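Local coordinates for protein prephenate dehydrogenase (Corynebacterium glutamicum ATCC 13032, PDB 3KTD) that probably catalyses the NAD(P)+-dependent oxidative decarboxylation of prephenate in tyrosine biosynthesis, at residues A[107-110]-A[111-114]. Residues are numbered along the deposited sequence; the frame is centred on the assembly and turned at random.
Sequences VYDA and VKAR
K112 lies over one face of the Y108 ring within helix 105-113, and R114, from the loop that follows, reaches back to the carbonyl of A110. This helix is the crossover of a beta-alpha-beta unit in the nucleotide-binding domain, between strands 97-99 and 120-125.

Three i to i+4 backbone bonds establish the alpha-helical repeat: V111 N to V107 O (2.8 Å), K112 N to Y108 O (2.8 Å) and A113 N to D109 O (2.9 Å). At the next step a side chain serves as donor: R114 NH1 meets A110 O at 2.7 Å. The acceptor sits at the edge of the guanidinium, in its plane, whereas the donor is tilted 26° from the carbonyl plane. The guanidinium thus donates to a carbonyl in the final turn of the helix, while its NE forms a salt bridge with D86 of helix 78-91.

The CH-pi contact rests on K112 CE, 3.9 Å from the Y108 ring centroid and 21° off the ring normal. A bend at chi3 (-71°) folds the lysine chain over the ring. The ring's hydroxyl is hydrogen-bonded to D156. Opposite charges also approach here: D109 OD1 is 4.0 Å from K112 NZ, beyond salt-bridge range, so any attraction is probably modest.

Apolar packing marks the buried side, where V107 and V111 both touch Y120 of strand 120-125. V111 CG2, anti to the carbonyl carbon and so turned back toward the preceding turn, makes a loose approach of 4.4 Å to V107 CG1.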
loop_
_atom_site.group_PDB
_atom_site.type_symbol
_atom_site.label_atom_id
_atom_site.label_comp_id
_atom_site.label_asym_id
_atom_site.label_seq_id
_atom_site.Cartn_x
_atom_site.Cartn_y
_atom_site.Cartn_z
ATOM N N VAL A 107 23.687 6.911 13.372
ATOM C CA VAL A 107 24.779 7.597 12.679
ATOM C C VAL A 107 25.382 8.679 13.559
ATOM O O VAL A 107 26.598 8.739 13.729
ATOM C CB VAL A 107 24.306 8.220 11.349
ATOM C CG1 VAL A 107 25.414 9.007 10.693
ATOM C CG2 VAL A 107 23.838 7.135 10.437
ATOM N N TYR A 108 24.532 9.532 14.120
ATOM C CA TYR A 108 25.006 10.619 14.965
ATOM C C TYR A 108 25.875 10.062 16.108
ATOM O O TYR A 108 26.965 10.581 16.374
ATOM C CB TYR A 108 23.819 11.441 15.475
ATOM C CG TYR A 108 24.157 12.763 16.131
ATOM C CD1 TYR A 108 25.173 13.585 15.629
ATOM C CD2 TYR A 108 23.420 13.220 17.223
ATOM C CE1 TYR A 108 25.472 14.805 16.229
ATOM C CE2 TYR A 108 23.707 14.441 17.827
ATOM C CZ TYR A 108 24.733 15.233 17.325
ATOM O OH TYR A 108 25.024 16.446 17.916
ATOM N N ASP A 109 25.403 8.989 16.746
ATOM C CA ASP A 109 26.167 8.283 17.771
ATOM C C ASP A 109 27.548 7.876 17.256
ATOM O O ASP A 109 28.565 8.100 17.923
ATOM C CB ASP A 109 25.428 7.016 18.219
ATOM C CG ASP A 109 24.258 7.299 19.131
ATOM O OD1 ASP A 109 24.110 8.429 19.632
ATOM O OD2 ASP A 109 23.479 6.364 19.363
ATOM N N ALA A 110 27.578 7.270 16.076
ATOM C CA ALA A 110 28.831 6.819 15.490
ATOM C C ALA A 110 29.755 8.008 15.253
ATOM O O ALA A 110 30.966 7.897 15.432
ATOM C CB ALA A 110 28.576 6.066 14.192
ATOM N N VAL A 111 29.174 9.141 14.865
ATOM C CA VAL A 111 29.940 10.360 14.638
ATOM C C VAL A 111 30.463 10.957 15.955
ATOM O O VAL A 111 31.595 11.424 16.025
ATOM C CB VAL A 111 29.103 11.403 13.881
ATOM C CG1 VAL A 111 29.745 12.769 13.973
ATOM C CG2 VAL A 111 28.912 10.969 12.420
ATOM N N LYS A 112 29.633 10.935 16.992
ATOM C CA LYS A 112 30.038 11.458 18.287
ATOM C C LYS A 112 31.135 10.605 18.904
ATOM O O LYS A 112 32.073 11.147 19.510
ATOM C CB LYS A 112 28.851 11.600 19.245
ATOM C CG LYS A 112 27.989 12.834 18.961
ATOM C CD LYS A 112 26.829 13.024 19.970
ATOM C CE LYS A 112 25.730 11.975 19.807
ATOM N NZ LYS A 112 24.477 12.372 20.480
ATOM N N ALA A 113 31.039 9.286 18.739
ATOM C CA ALA A 113 32.064 8.371 19.270
ATOM C C ALA A 113 33.458 8.661 18.673
ATOM O O ALA A 113 34.478 8.374 19.294
ATOM C CB ALA A 113 31.660 6.921 19.037
ATOM N N ARG A 114 33.477 9.249 17.480
ATOM C CA ARG A 114 34.711 9.595 16.777
ATOM C C ARG A 114 35.024 11.099 16.858
ATOM O O ARG A 114 35.957 11.580 16.211
ATOM C CB ARG A 114 34.605 9.125 15.311
ATOM C CG ARG A 114 34.625 7.606 15.174
ATOM C CD ARG A 114 34.136 7.064 13.823
ATOM N NE ARG A 114 34.059 5.595 13.860
ATOM C CZ ARG A 114 33.074 4.891 14.437
ATOM N NH1 ARG A 114 32.050 5.506 15.028
ATOM N NH2 ARG A 114 33.109 3.560 14.431
#